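One contact in two related proteins. Structure 1 is peptidase M14 domain-containing protein from Shewanella amazonensis, which probably hydrolyses peptide substrates as a zinc-dependent metallocarboxypeptidase of the M14 family: PDB 2QVP (chain A, 2.00 Å), residues Leu53-Ser58 and Ser103-Val108. Structure 2 is metallopeptidase containing co-catalytic metalloactive site from Shewanella denitrificans: PDB 3B2Y (chain B, 1.74 Å), residues Ile54-Ser59 and Ser104-Val109. Both blocks share one frame: the second was fitted to the first on N, CA, C and O of the twelve residues, RMSD 0.57 Å. Numbering follows each deposited sequence.

Structure 1 (2QVP); sequences LYLLQS and SVLPLV.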
loop_
_atom_site.group_PDB
_atom_site.type_symbol
_atom_site.label_atom_id
_atom_site.label_comp_id
_atom_site.label_asym_id
_atom_site.label_seq_id
_atom_site.Cartn_x
_atom_site.Cartn_y
_atom_site.Cartn_z
ATOM N N LEU A 53 -10.716 -9.514 -3.708
ATOM C CA LEU A 53 -10.074 -8.230 -3.445
ATOM C C LEU A 53 -10.831 -7.600 -2.277
ATOM O O LEU A 53 -11.946 -7.087 -2.449
ATOM C CB LEU A 53 -10.103 -7.260 -4.636
ATOM C CG LEU A 53 -9.111 -7.401 -5.775
ATOM C CD1 LEU A 53 -9.398 -8.683 -6.568
ATOM C CD2 LEU A 53 -9.164 -6.104 -6.682
ATOM N N TYR A 54 -10.201 -7.618 -1.100
ATOM C CA TYR A 54 -10.793 -7.090 0.124
ATOM C C TYR A 54 -10.528 -5.636 0.455
ATOM O O TYR A 54 -9.466 -5.090 0.168
ATOM C CB TYR A 54 -10.255 -7.857 1.360
ATOM C CG TYR A 54 -10.726 -9.274 1.511
ATOM C CD1 TYR A 54 -12.068 -9.554 1.803
ATOM C CD2 TYR A 54 -9.827 -10.351 1.422
ATOM C CE1 TYR A 54 -12.511 -10.866 1.965
ATOM C CE2 TYR A 54 -10.258 -11.661 1.601
ATOM C CZ TYR A 54 -11.605 -11.909 1.846
ATOM O OH TYR A 54 -12.050 -13.194 2.009
ATOM N N LEU A 55 -11.509 -5.035 1.109
ATOM C CA LEU A 55 -11.351 -3.766 1.783
ATOM C C LEU A 55 -11.659 -4.097 3.242
ATOM O O LEU A 55 -12.775 -4.485 3.559
ATOM C CB LEU A 55 -12.314 -2.702 1.280
ATOM C CG LEU A 55 -12.128 -1.365 2.029
ATOM C CD1 LEU A 55 -10.755 -0.723 1.650
ATOM C CD2 LEU A 55 -13.305 -0.478 1.744
ATOM N N LEU A 56 -10.677 -3.963 4.125
ATOM C CA LEU A 56 -10.875 -4.244 5.532
ATOM C C LEU A 56 -11.002 -2.892 6.202
ATOM O O LEU A 56 -10.190 -2.010 5.928
ATOM C CB LEU A 56 -9.688 -5.014 6.115
ATOM C CG LEU A 56 -9.313 -6.383 5.549
ATOM C CD1 LEU A 56 -8.227 -7.009 6.385
ATOM C CD2 LEU A 56 -10.500 -7.318 5.461
ATOM N N GLN A 57 -11.995 -2.712 7.067
ATOM C CA GLN A 57 -12.184 -1.439 7.761
ATOM C C GLN A 57 -12.281 -1.678 9.253
ATOM O O GLN A 57 -12.923 -2.640 9.692
ATOM C CB GLN A 57 -13.442 -0.726 7.244
ATOM C CG GLN A 57 -13.304 -0.332 5.786
ATOM C CD GLN A 57 -14.382 0.587 5.293
ATOM O OE1 GLN A 57 -15.563 0.205 5.234
ATOM N NE2 GLN A 57 -13.981 1.807 4.872
ATOM N N SER A 58 -11.647 -0.814 10.034
ATOM C CA SER A 58 -11.708 -0.934 11.470
ATOM C C SER A 58 -13.164 -0.737 11.948
ATOM O O SER A 58 -13.964 -0.070 11.267
ATOM C CB SER A 58 -10.757 0.055 12.154
ATOM O OG SER A 58 -11.000 1.408 11.775
ATOM N N SER A 103 -8.599 1.925 7.191
ATOM C CA SER A 103 -9.007 1.029 6.120
ATOM C C SER A 103 -7.778 0.432 5.447
ATOM O O SER A 103 -6.696 1.058 5.413
ATOM C CB SER A 103 -9.870 1.787 5.131
ATOM O OG SER A 103 -10.981 2.265 5.846
ATOM N N VAL A 104 -7.912 -0.794 4.935
ATOM C CA VAL A 104 -6.792 -1.456 4.323
ATOM C C VAL A 104 -7.220 -2.222 3.085
ATOM O O VAL A 104 -8.238 -2.843 3.117
ATOM C CB VAL A 104 -6.101 -2.441 5.324
ATOM C CG1 VAL A 104 -5.110 -3.278 4.599
ATOM C CG2 VAL A 104 -5.397 -1.688 6.472
ATOM N N LEU A 105 -6.455 -2.099 1.998
ATOM C CA LEU A 105 -6.596 -2.886 0.782
ATOM C C LEU A 105 -5.373 -3.820 0.887
ATOM O O LEU A 105 -4.300 -3.481 0.403
ATOM C CB LEU A 105 -6.565 -2.011 -0.487
ATOM C CG LEU A 105 -7.832 -1.202 -0.788
ATOM C CD1 LEU A 105 -7.628 -0.136 -1.834
ATOM C CD2 LEU A 105 -8.996 -2.167 -1.218
ATOM N N PRO A 106 -5.521 -4.972 1.564
ATOM C CA PRO A 106 -4.336 -5.804 1.815
ATOM C C PRO A 106 -3.624 -6.429 0.597
ATOM O O PRO A 106 -2.397 -6.592 0.631
ATOM C CB PRO A 106 -4.872 -6.875 2.780
ATOM C CG PRO A 106 -6.286 -6.910 2.602
ATOM C CD PRO A 106 -6.722 -5.569 2.179
ATOM N N LEU A 107 -4.389 -6.749 -0.449
ATOM C CA LEU A 107 -3.893 -7.360 -1.679
ATOM C C LEU A 107 -4.803 -7.020 -2.868
ATOM O O LEU A 107 -5.925 -7.522 -2.989
ATOM C CB LEU A 107 -3.795 -8.871 -1.501
ATOM C CG LEU A 107 -3.309 -9.761 -2.646
ATOM C CD1 LEU A 107 -2.012 -9.239 -3.300
ATOM C CD2 LEU A 107 -3.181 -11.205 -2.095
ATOM N N VAL A 108 -4.298 -6.172 -3.755
ATOM C CA VAL A 108 -5.029 -5.738 -4.938
ATOM C C VAL A 108 -4.824 -6.660 -6.134
ATOM O O VAL A 108 -5.695 -6.767 -6.922
ATOM C CB VAL A 108 -4.667 -4.258 -5.283
ATOM C CG1 VAL A 108 -5.292 -3.799 -6.634
ATOM C CG2 VAL A 108 -5.075 -3.376 -4.122
HETATM O O HOH W 1 -7.180 -5.577 -1.198
HETATM O O HOH W 2 -7.570 -9.010 -1.082
#
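Strands 51-57 and 101-105, neighbours in the mixed sheet of the M14 fold, run antiparallel here, and Leu56 and Val104 form a hydrogen-bonded pair: Leu56 N to Val104 O is 2.9 Å, Val104 N to Leu56 O 2.8 Å. Toward Leu53 and Leu107 two waters link the chains, one joining Tyr54 O to Leu107 N, the other Tyr54 N to Leu107 O. Leu53 brings CD2 to 3.5 Å from Val108 O. Tyr54 lies beside Leu56 and rests against strand 41-48. On the face against helix 24-38, Leu56 holds CG anti to its carbonyl carbon (chi1 -60°), and its CD1 comes within 4.3 Å of Pro106 CG, beside Val104. On the opposite face, under helix 154-160, Gln57 NE2 donates to Ser103 OG (3.2 Å), nearly within its amide plane, while Leu55 CD1 packs 3.7 Å from Leu105 CD2.

Structure 1 against structure 2
At Leu53(A) / Ile54(B) the CB atoms coincide, and CG of Leu53(A) and CG1 of Ile54(B) lie 0.9 Å apart after superposition. The branch moves: CD2 of Leu53(A) has no equivalent in Ile54(B), whereas CG2 of Ile54(B), attached directly at CB, has none in Leu53(A). Both side chains still touch the carbonyl oxygen of Val108(A) or Val109(B).

Tyr54(A) and Asn55(B) start alike, with chi1 -70° in each, but the outer ring atoms CE1, CE2, CZ and OH of Tyr54(A) are absent from Asn55(B). A broad aromatic surface thus gives way to a short amide, whose ND2 and CD2 of Tyr54(A) lie 1.4 Å apart and whose OD1 has no match.

The next exchange runs the other way. CG of Leu56(A) and CG of Tyr57(B) fall together within the error after superposition, yet CE1, CZ and OH of Tyr57(B) reach past Leu56(A), while CD1 of Leu56(A) has no match. The contact with Pro106(A) or Pro107(B) survives. Together, these two exchanges put the phenol on a different residue of the same strand.

Across from it, CG2 of Val104(A) and CG of Leu105(B) also coincide within the error. A branch at CB is traded for one farther out: CG1 of Val104(A) has no counterpart in Leu105(B), nor CD1 of Leu105(B) in Val104(A). Both CB atoms still rest on the carbonyl O of Leu56(A) or Tyr57(B).

Leu55(A), Gln57(A), Ser103(A) and their counterparts keep their places, as do the paired backbone bonds, the bond from Gln57(A) NE2 to Ser103(A) OG, matched by Gln58(B) and Ser104(B), and both waters. The backbone departs at the end of the first segment, where the CA atoms of Ser58(A) and Ser59(B) stand 1.4 Å apart.

Structure 2 (3B2Y); sequences INLYQS and SLLPLV.
Tyr57 and Leu105 form an antiparallel hydrogen-bonded pair, with Tyr57 N to Leu105 O and Leu105 N to Tyr57 O both 2.9 Å. Toward Ile54 and Leu108 two waters link the chains, one joining Asn55 O to Leu108 N, the other Asn55 N to Leu108 O. Ile54 brings CD1 to 3.5 Å from Val109 O. Asn55 lies beside Tyr57; its OD1 is hydrogen-bonded to Thr45 OG1 on strand 42-49, and its ND2 makes a weak bond to Tyr57 OH (3.3 Å). On the face against helix 25-39, Tyr57 holds CG anti to its carbonyl carbon (chi1 -58°), and its CE1 stands 3.9 Å from Pro107 CG, beside Leu105. On the opposite face, under helix 155-161, Gln58 NE2 donates to Ser104 OG (2.8 Å), nearly within its amide plane, while Leu56 CD1 packs 4.2 Å from Leu106 CD1.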
loop_
_atom_site.group_PDB
_atom_site.type_symbol
_atom_site.label_atom_id
_atom_site.label_comp_id
_atom_site.label_asym_id
_atom_site.label_seq_id
_atom_site.Cartn_x
_atom_site.Cartn_y
_atom_site.Cartn_z
ATOM N N ILE B 54 -10.877 -9.545 -3.425
ATOM C CA ILE B 54 -10.176 -8.283 -3.251
ATOM C C ILE B 54 -10.937 -7.530 -2.166
ATOM O O ILE B 54 -12.029 -6.990 -2.397
ATOM C CB ILE B 54 -10.100 -7.442 -4.550
ATOM C CG1 ILE B 54 -9.286 -8.254 -5.591
ATOM C CG2 ILE B 54 -9.504 -6.071 -4.217
ATOM C CD1 ILE B 54 -9.547 -7.852 -7.007
ATOM N N ASN B 55 -10.379 -7.564 -0.955
ATOM C CA ASN B 55 -11.045 -7.121 0.243
ATOM C C ASN B 55 -10.491 -5.793 0.743
ATOM O O ASN B 55 -9.249 -5.562 0.770
ATOM C CB ASN B 55 -10.887 -8.208 1.285
ATOM C CG ASN B 55 -11.700 -9.447 0.953
ATOM O OD1 ASN B 55 -12.804 -9.363 0.401
ATOM N ND2 ASN B 55 -11.176 -10.581 1.303
ATOM N N LEU B 56 -11.411 -4.967 1.206
ATOM C CA LEU B 56 -11.057 -3.792 2.024
ATOM C C LEU B 56 -11.420 -4.135 3.466
ATOM O O LEU B 56 -12.542 -4.623 3.718
ATOM C CB LEU B 56 -11.881 -2.609 1.598
ATOM C CG LEU B 56 -11.698 -1.274 2.303
ATOM C CD1 LEU B 56 -10.328 -0.709 2.105
ATOM C CD2 LEU B 56 -12.777 -0.286 1.853
ATOM N N TYR B 57 -10.502 -3.935 4.396
ATOM C CA TYR B 57 -10.807 -4.091 5.803
ATOM C C TYR B 57 -10.870 -2.746 6.501
ATOM O O TYR B 57 -10.042 -1.950 6.326
ATOM C CB TYR B 57 -9.798 -4.979 6.502
ATOM C CG TYR B 57 -9.725 -6.310 5.891
ATOM C CD1 TYR B 57 -8.909 -6.541 4.837
ATOM C CD2 TYR B 57 -10.531 -7.332 6.331
ATOM C CE1 TYR B 57 -8.859 -7.763 4.239
ATOM C CE2 TYR B 57 -10.506 -8.539 5.754
ATOM C CZ TYR B 57 -9.674 -8.764 4.712
ATOM O OH TYR B 57 -9.667 -9.981 4.156
ATOM N N GLN B 58 -11.885 -2.543 7.299
ATOM C CA GLN B 58 -12.047 -1.267 8.024
ATOM C C GLN B 58 -12.548 -1.506 9.428
ATOM O O GLN B 58 -13.017 -2.582 9.744
ATOM C CB GLN B 58 -13.054 -0.380 7.310
ATOM C CG GLN B 58 -12.804 -0.078 5.876
ATOM C CD GLN B 58 -13.788 0.924 5.361
ATOM O OE1 GLN B 58 -14.995 0.656 5.292
ATOM N NE2 GLN B 58 -13.302 2.109 5.039
ATOM N N SER B 59 -12.491 -0.457 10.253
ATOM C CA SER B 59 -13.083 -0.490 11.587
ATOM C C SER B 59 -14.574 -0.735 11.435
ATOM O O SER B 59 -15.186 -0.366 10.406
ATOM C CB SER B 59 -12.844 0.817 12.371
ATOM O OG SER B 59 -11.563 1.378 12.106
ATOM N N SER B 104 -8.101 1.976 7.243
ATOM C CA SER B 104 -8.579 1.053 6.205
ATOM C C SER B 104 -7.402 0.370 5.549
ATOM O O SER B 104 -6.353 0.961 5.420
ATOM C CB SER B 104 -9.431 1.845 5.250
ATOM O OG SER B 104 -10.621 2.346 5.923
ATOM N N LEU B 105 -7.572 -0.905 5.187
ATOM C CA LEU B 105 -6.481 -1.739 4.635
ATOM C C LEU B 105 -6.946 -2.465 3.361
ATOM O O LEU B 105 -8.044 -2.966 3.305
ATOM C CB LEU B 105 -6.060 -2.761 5.674
ATOM C CG LEU B 105 -5.624 -2.205 7.019
ATOM C CD1 LEU B 105 -5.583 -3.323 8.044
ATOM C CD2 LEU B 105 -4.289 -1.508 6.857
ATOM N N LEU B 106 -6.174 -2.362 2.309
ATOM C CA LEU B 106 -6.425 -2.981 0.991
ATOM C C LEU B 106 -5.141 -3.798 0.673
ATOM O O LEU B 106 -4.252 -3.362 -0.023
ATOM C CB LEU B 106 -6.751 -1.873 -0.022
ATOM C CG LEU B 106 -7.321 -2.127 -1.384
ATOM C CD1 LEU B 106 -8.751 -2.695 -1.261
ATOM C CD2 LEU B 106 -7.400 -0.775 -2.097
ATOM N N PRO B 107 -5.025 -4.982 1.275
ATOM C CA PRO B 107 -3.780 -5.695 1.364
ATOM C C PRO B 107 -3.287 -6.251 0.028
ATOM O O PRO B 107 -2.096 -6.444 -0.142
ATOM C CB PRO B 107 -4.129 -6.921 2.263
ATOM C CG PRO B 107 -5.341 -6.586 2.935
ATOM C CD PRO B 107 -6.100 -5.647 2.011
ATOM N N LEU B 108 -4.203 -6.581 -0.874
ATOM C CA LEU B 108 -3.833 -7.356 -2.058
ATOM C C LEU B 108 -4.787 -7.104 -3.212
ATOM O O LEU B 108 -5.800 -7.779 -3.323
ATOM C CB LEU B 108 -3.809 -8.836 -1.735
ATOM C CG LEU B 108 -3.385 -9.817 -2.853
ATOM C CD1 LEU B 108 -2.016 -9.354 -3.537
ATOM C CD2 LEU B 108 -3.319 -11.305 -2.332
ATOM N N VAL B 109 -4.453 -6.145 -4.066
ATOM C CA VAL B 109 -5.310 -5.717 -5.163
ATOM C C VAL B 109 -5.231 -6.649 -6.411
ATOM O O VAL B 109 -6.217 -6.829 -7.140
ATOM C CB VAL B 109 -4.949 -4.296 -5.501
ATOM C CG1 VAL B 109 -5.563 -3.836 -6.827
ATOM C CG2 VAL B 109 -5.309 -3.368 -4.322
HETATM O O HOH W 3 -7.164 -6.250 -0.928
HETATM O O HOH W 4 -7.727 -8.916 -0.940
#